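Local coordinates for peptidoglycan-recognition protein-SD (PDB 2RKQ) that binds bacterial peptidoglycan and activates the Toll pathway in the innate immune defence of Drosophila against Gram-positive bacteria, at residues Cys39-Gln53 against Ile65-Glu79. Numbering follows the deposited sequence. Where two conformers were deposited one is given.
Sequences CADDVTCSQHMRNLQ and IGYHYLIGGNGKVYE. Unlike the reference sequence in segment 39-53: Arg50 (reference Gln).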
loop_
_atom_site.group_PDB
_atom_site.type_symbol
_atom_site.label_atom_id
_atom_site.label_comp_id
_atom_site.label_asym_id
_atom_site.label_seq_id
_atom_site.Cartn_x
_atom_site.Cartn_y
_atom_site.Cartn_z
ATOM N N CYS A 39 10.754 -4.274 -8.872
ATOM C CA CYS A 39 10.544 -5.561 -9.508
ATOM C C CYS A 39 9.842 -5.343 -10.841
ATOM O O CYS A 39 9.035 -4.419 -10.972
ATOM C CB CYS A 39 9.751 -6.478 -8.589
ATOM S SG CYS A 39 8.069 -5.928 -8.220
ATOM N N ALA A 40 10.174 -6.152 -11.845
ATOM C CA ALA A 40 9.661 -5.909 -13.185
ATOM C C ALA A 40 9.108 -7.147 -13.876
ATOM O O ALA A 40 8.856 -7.127 -15.078
ATOM C CB ALA A 40 10.751 -5.260 -14.054
ATOM N N ASP A 41 8.906 -8.229 -13.138
ATOM C CA ASP A 41 8.242 -9.375 -13.736
ATOM C C ASP A 41 7.506 -10.134 -12.646
ATOM O O ASP A 41 7.662 -9.815 -11.458
ATOM C CB ASP A 41 9.203 -10.245 -14.586
ATOM C CG ASP A 41 10.165 -11.095 -13.764
ATOM O OD1 ASP A 41 9.798 -11.611 -12.696
ATOM O OD2 ASP A 41 11.334 -11.262 -14.202
ATOM N N ASP A 42 6.685 -11.098 -13.030
ATOM C CA ASP A 42 5.818 -11.750 -12.065
ATOM C C ASP A 42 6.609 -12.583 -11.070
ATOM O O ASP A 42 6.169 -12.771 -9.945
ATOM C CB ASP A 42 4.782 -12.623 -12.771
ATOM C CG ASP A 42 3.726 -11.807 -13.482
ATOM O OD1 ASP A 42 3.744 -10.562 -13.404
ATOM O OD2 ASP A 42 2.869 -12.448 -14.108
ATOM N N VAL A 43 7.778 -13.066 -11.475
ATOM C CA VAL A 43 8.595 -13.870 -10.558
ATOM C C VAL A 43 9.197 -12.959 -9.507
ATOM O O VAL A 43 9.033 -13.208 -8.304
ATOM C CB VAL A 43 9.714 -14.603 -11.296
ATOM C CG1 VAL A 43 10.569 -15.387 -10.309
ATOM C CG2 VAL A 43 9.123 -15.520 -12.385
ATOM N N THR A 44 9.853 -11.885 -9.927
ATOM C CA THR A 44 10.512 -11.062 -8.934
ATOM C C THR A 44 9.518 -10.295 -8.065
ATOM O O THR A 44 9.752 -10.127 -6.866
ATOM C CB THR A 44 11.499 -10.108 -9.540
ATOM O OG1 THR A 44 10.817 -9.215 -10.411
ATOM C CG2 THR A 44 12.566 -10.855 -10.321
ATOM N N CYS A 45 8.415 -9.826 -8.641
ATOM C CA CYS A 45 7.439 -9.119 -7.793
ATOM C C CYS A 45 6.840 -10.027 -6.724
ATOM O O CYS A 45 6.649 -9.606 -5.568
ATOM C CB CYS A 45 6.341 -8.461 -8.617
ATOM S SG CYS A 45 6.953 -7.069 -9.574
ATOM N N SER A 46 6.561 -11.272 -7.089
ATOM C CA SER A 46 6.026 -12.219 -6.118
ATOM C C SER A 46 7.083 -12.501 -5.048
ATOM O O SER A 46 6.762 -12.577 -3.847
ATOM C CB SER A 46 5.564 -13.477 -6.832
ATOM O OG SER A 46 5.085 -14.432 -5.918
ATOM N N GLN A 47 8.344 -12.611 -5.457
ATOM C CA GLN A 47 9.392 -12.890 -4.490
ATOM C C GLN A 47 9.619 -11.692 -3.585
ATOM O O GLN A 47 9.831 -11.850 -2.375
ATOM C CB GLN A 47 10.691 -13.295 -5.175
ATOM C CG GLN A 47 11.756 -13.823 -4.183
ATOM C CD GLN A 47 11.241 -14.971 -3.294
ATOM O OE1 GLN A 47 11.198 -14.858 -2.059
ATOM N NE2 GLN A 47 10.821 -16.063 -3.920
ATOM N N HIS A 48 9.555 -10.490 -4.148
ATOM C CA HIS A 48 9.685 -9.282 -3.338
ATOM C C HIS A 48 8.560 -9.209 -2.316
ATOM O O HIS A 48 8.772 -8.778 -1.184
ATOM C CB HIS A 48 9.680 -8.031 -4.220
ATOM C CG HIS A 48 11.003 -7.760 -4.866
ATOM N ND1 HIS A 48 11.519 -6.489 -5.011
ATOM C CD2 HIS A 48 11.919 -8.600 -5.399
ATOM C CE1 HIS A 48 12.698 -6.560 -5.607
ATOM N NE2 HIS A 48 12.960 -7.827 -5.859
ATOM N N MET A 49 7.368 -9.650 -2.707
ATOM C CA MET A 49 6.250 -9.692 -1.763
ATOM C C MET A 49 6.554 -10.595 -0.568
ATOM O O MET A 49 6.371 -10.197 0.584
ATOM C CB MET A 49 4.967 -10.175 -2.452
ATOM C CG MET A 49 4.284 -9.131 -3.335
ATOM S SD MET A 49 3.643 -7.765 -2.348
ATOM C CE MET A 49 2.481 -8.630 -1.319
ATOM N N ARG A 50 7.020 -11.809 -0.839
ATOM C CA ARG A 50 7.357 -12.712 0.255
ATOM C C ARG A 50 8.515 -12.183 1.084
ATOM O O ARG A 50 8.496 -12.281 2.318
ATOM C CB ARG A 50 7.648 -14.111 -0.266
ATOM C CG ARG A 50 6.397 -14.799 -0.791
ATOM C CD ARG A 50 6.681 -16.208 -1.218
ATOM N NE ARG A 50 7.556 -16.266 -2.381
ATOM C CZ ARG A 50 7.153 -16.118 -3.639
ATOM N NH1 ARG A 50 5.885 -15.886 -3.916
ATOM N NH2 ARG A 50 8.030 -16.193 -4.623
ATOM N N ASN A 51 9.510 -11.592 0.434
ATOM C CA ASN A 51 10.656 -11.072 1.163
ATOM C C ASN A 51 10.260 -9.913 2.061
ATOM O O ASN A 51 10.728 -9.817 3.193
ATOM C CB ASN A 51 11.786 -10.673 0.215
ATOM C CG ASN A 51 12.405 -11.868 -0.476
ATOM O OD1 ASN A 51 12.166 -13.009 -0.098
ATOM N ND2 ASN A 51 13.203 -11.605 -1.508
ATOM N N LEU A 52 9.382 -9.046 1.573
ATOM C CA LEU A 52 8.897 -7.948 2.392
ATOM C C LEU A 52 8.073 -8.459 3.560
ATOM O O LEU A 52 8.260 -8.013 4.693
ATOM C CB LEU A 52 8.077 -6.948 1.582
ATOM C CG LEU A 52 7.667 -5.717 2.391
ATOM C CD1 LEU A 52 8.875 -4.946 2.952
ATOM C CD2 LEU A 52 6.797 -4.819 1.538
ATOM N N GLN A 53 7.144 -9.370 3.299
ATOM C CA GLN A 53 6.382 -9.924 4.399
ATOM C C GLN A 53 7.306 -10.524 5.430
ATOM O O GLN A 53 7.131 -10.272 6.614
ATOM C CB GLN A 53 5.407 -10.985 3.907
ATOM C CG GLN A 53 4.575 -11.533 5.043
ATOM C CD GLN A 53 3.634 -12.637 4.645
ATOM O OE1 GLN A 53 3.978 -13.517 3.846
ATOM N NE2 GLN A 53 2.435 -12.614 5.218
ATOM N N ILE A 65 2.624 -8.545 6.765
ATOM C CA ILE A 65 3.012 -7.449 5.883
ATOM C C ILE A 65 2.156 -6.227 6.240
ATOM O O ILE A 65 0.990 -6.366 6.576
ATOM C CB ILE A 65 2.859 -7.873 4.407
ATOM C CG1 ILE A 65 3.652 -6.948 3.489
ATOM C CG2 ILE A 65 1.367 -8.121 4.026
ATOM C CD1 ILE A 65 3.834 -7.570 2.108
ATOM N N GLY A 66 2.748 -5.038 6.205
ATOM C CA GLY A 66 2.133 -3.879 6.853
ATOM C C GLY A 66 1.039 -3.171 6.093
ATOM O O GLY A 66 0.334 -2.331 6.645
ATOM N N TYR A 67 0.922 -3.494 4.811
ATOM C CA TYR A 67 0.030 -2.782 3.893
ATOM C C TYR A 67 -1.151 -3.630 3.476
ATOM O O TYR A 67 -1.122 -4.869 3.579
ATOM C CB TYR A 67 0.827 -2.352 2.649
ATOM C CG TYR A 67 1.924 -1.394 3.009
ATOM C CD1 TYR A 67 3.238 -1.802 3.077
ATOM C CD2 TYR A 67 1.629 -0.074 3.317
ATOM C CE1 TYR A 67 4.224 -0.916 3.447
ATOM C CE2 TYR A 67 2.603 0.809 3.699
ATOM C CZ TYR A 67 3.895 0.392 3.747
ATOM O OH TYR A 67 4.847 1.314 4.125
ATOM N N HIS A 68 -2.201 -2.952 3.003
ATOM C CA HIS A 68 -3.375 -3.627 2.467
ATOM C C HIS A 68 -3.195 -4.078 1.039
ATOM O O HIS A 68 -3.745 -5.118 0.639
ATOM C CB HIS A 68 -4.598 -2.730 2.594
ATOM C CG HIS A 68 -4.812 -2.278 3.995
ATOM N ND1 HIS A 68 -5.401 -3.066 4.958
ATOM C CD2 HIS A 68 -4.404 -1.155 4.625
ATOM C CE1 HIS A 68 -5.376 -2.427 6.115
ATOM N NE2 HIS A 68 -4.783 -1.262 5.936
ATOM N N TYR A 69 -2.457 -3.282 0.260
ATOM C CA TYR A 69 -2.170 -3.629 -1.125
ATOM C C TYR A 69 -0.778 -3.158 -1.457
ATOM O O TYR A 69 -0.326 -2.132 -0.932
ATOM C CB TYR A 69 -3.125 -2.910 -2.060
ATOM C CG TYR A 69 -4.559 -3.346 -1.957
ATOM C CD1 TYR A 69 -5.510 -2.535 -1.316
ATOM C CD2 TYR A 69 -4.979 -4.548 -2.517
ATOM C CE1 TYR A 69 -6.848 -2.933 -1.219
ATOM C CE2 TYR A 69 -6.315 -4.946 -2.443
ATOM C CZ TYR A 69 -7.243 -4.120 -1.804
ATOM O OH TYR A 69 -8.569 -4.497 -1.718
ATOM N N LEU A 70 -0.110 -3.896 -2.338
ATOM C CA LEU A 70 1.198 -3.487 -2.859
ATOM C C LEU A 70 1.161 -3.579 -4.359
ATOM O O LEU A 70 0.454 -4.411 -4.916
ATOM C CB LEU A 70 2.316 -4.373 -2.301
ATOM C CG LEU A 70 2.502 -4.137 -0.797
ATOM C CD1 LEU A 70 1.720 -5.191 0.007
ATOM C CD2 LEU A 70 3.965 -4.113 -0.425
ATOM N N ILE A 71 1.929 -2.723 -5.010
ATOM C CA ILE A 71 1.871 -2.627 -6.463
ATOM C C ILE A 71 3.255 -2.833 -7.058
ATOM O O ILE A 71 4.187 -2.087 -6.769
ATOM C CB ILE A 71 1.297 -1.278 -6.918
ATOM C CG1 ILE A 71 -0.059 -1.017 -6.224
ATOM C CG2 ILE A 71 1.125 -1.282 -8.437
ATOM C CD1 ILE A 71 -0.661 0.308 -6.561
ATOM N N GLY A 72 3.387 -3.901 -7.839
ATOM C CA GLY A 72 4.682 -4.218 -8.430
ATOM C C GLY A 72 4.950 -3.388 -9.659
ATOM O O GLY A 72 4.035 -2.809 -10.256
ATOM N N GLY A 73 6.224 -3.317 -10.035
ATOM C CA GLY A 73 6.600 -2.645 -11.277
ATOM C C GLY A 73 6.097 -3.355 -12.512
ATOM O O GLY A 73 6.129 -2.811 -13.609
ATOM N N ASN A 74 5.625 -4.589 -12.338
ATOM C CA ASN A 74 4.907 -5.309 -13.395
ATOM C C ASN A 74 3.457 -4.860 -13.557
ATOM O O ASN A 74 2.710 -5.409 -14.384
ATOM C CB ASN A 74 4.912 -6.811 -13.101
ATOM C CG ASN A 74 4.224 -7.157 -11.777
ATOM O OD1 ASN A 74 3.883 -6.281 -10.970
ATOM N ND2 ASN A 74 4.009 -8.459 -11.557
ATOM N N GLY A 75 3.044 -3.895 -12.727
ATOM C CA GLY A 75 1.687 -3.362 -12.792
ATOM C C GLY A 75 0.640 -4.160 -12.040
ATOM O O GLY A 75 -0.546 -3.836 -12.115
ATOM N N LYS A 76 1.067 -5.196 -11.323
ATOM C CA LYS A 76 0.122 -6.053 -10.600
ATOM C C LYS A 76 -0.094 -5.564 -9.185
ATOM O O LYS A 76 0.817 -5.031 -8.551
ATOM C CB LYS A 76 0.597 -7.502 -10.587
ATOM C CG LYS A 76 0.423 -8.163 -11.954
ATOM C CD LYS A 76 0.638 -9.660 -11.897
ATOM C CE LYS A 76 0.245 -10.311 -13.229
ATOM N NZ LYS A 76 0.340 -11.775 -13.154
ATOM N N VAL A 77 -1.313 -5.776 -8.700
ATOM C CA VAL A 77 -1.699 -5.375 -7.352
ATOM C C VAL A 77 -1.758 -6.642 -6.519
ATOM O O VAL A 77 -2.447 -7.590 -6.885
ATOM C CB VAL A 77 -3.075 -4.720 -7.319
ATOM C CG1 VAL A 77 -3.461 -4.408 -5.867
ATOM C CG2 VAL A 77 -3.098 -3.458 -8.198
ATOM N N TYR A 78 -0.982 -6.654 -5.432
ATOM C CA TYR A 78 -0.901 -7.797 -4.519
ATOM C C TYR A 78 -1.655 -7.500 -3.240
ATOM O O TYR A 78 -1.528 -6.425 -2.646
ATOM C CB TYR A 78 0.561 -8.126 -4.203
ATOM C CG TYR A 78 1.336 -8.524 -5.419
ATOM C CD1 TYR A 78 1.839 -7.556 -6.285
ATOM C CD2 TYR A 78 1.546 -9.862 -5.721
ATOM C CE1 TYR A 78 2.524 -7.905 -7.439
ATOM C CE2 TYR A 78 2.229 -10.242 -6.881
ATOM C CZ TYR A 78 2.716 -9.251 -7.739
ATOM O OH TYR A 78 3.384 -9.602 -8.894
ATOM N N GLU A 79 -2.432 -8.473 -2.807
ATOM C CA GLU A 79 -3.201 -8.359 -1.581
ATOM C C GLU A 79 -2.334 -8.525 -0.332
ATOM O O GLU A 79 -1.555 -9.476 -0.237
ATOM C CB GLU A 79 -4.255 -9.453 -1.560
ATOM C CG GLU A 79 -5.117 -9.418 -0.325
ATOM C CD GLU A 79 -6.125 -10.547 -0.298
ATOM O OE1 GLU A 79 -5.863 -11.628 -0.886
ATOM O OE2 GLU A 79 -7.176 -10.333 0.336
HETATM O O HOH W 1 3.388 -12.168 -9.528
#
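Asn74 reaches from the turn at Gly72-Gly75 to the first turn of helix 42-58. Its first torsion (chi1 61°) tucks CG in between the backbone N and C, and so sets the amide against Cys45 SG of the disulfide Cys39-Cys45. From the base outward, CB lies near Cys45 SG. CG then packs on the same sulfur at 3.5 Å. OD1 accepts from Lys76 N, closing an Asx turn, with this donor above the carbonyl plane. ND2 gives two bonds. One goes to Asp42 OD1, at 2.8 Å, with the carboxylate and amide planes nearly perpendicular. The other goes to Tyr78 OH and lies in the amide plane. A leucine in place of Asn74 would probably leave Asp42 OD1, Tyr78 OH and Lys76 N without these partners and the turn less firmly held to the helix.

Asp42 OD2 forms a salt bridge with Lys76 NZ (2.8 Å), which sits above the carboxylate plane. A water bridges Asp42 O and Tyr78 OH. Tyr78 OH also lies 3.2 Å from Cys45 CB. There is no room for a side chain at Gly72, since a CB there would clash with Cys45 SG.

Further along the helix the contact is apolar. Met49 CG sits over one face of the Tyr78 ring, 4.0 Å from its centroid, a CH-pi contact. Bends at chi2 and chi3 bring SD against Leu70 CB and CE against Tyr78 CB. Leu52 CD2 meets Leu70 CD2 at 3.5 Å, and Ile65 CD1 touches both Met49 and Leu52.

Helix 42-58 thus packs on the hairpin of strands 69-71 and 77-79 in the mixed sheet of this amidase-like fold. Ile71 and Val77 of the hairpin touch helix 113-128, and strand 4-5 flanks strand 77-79.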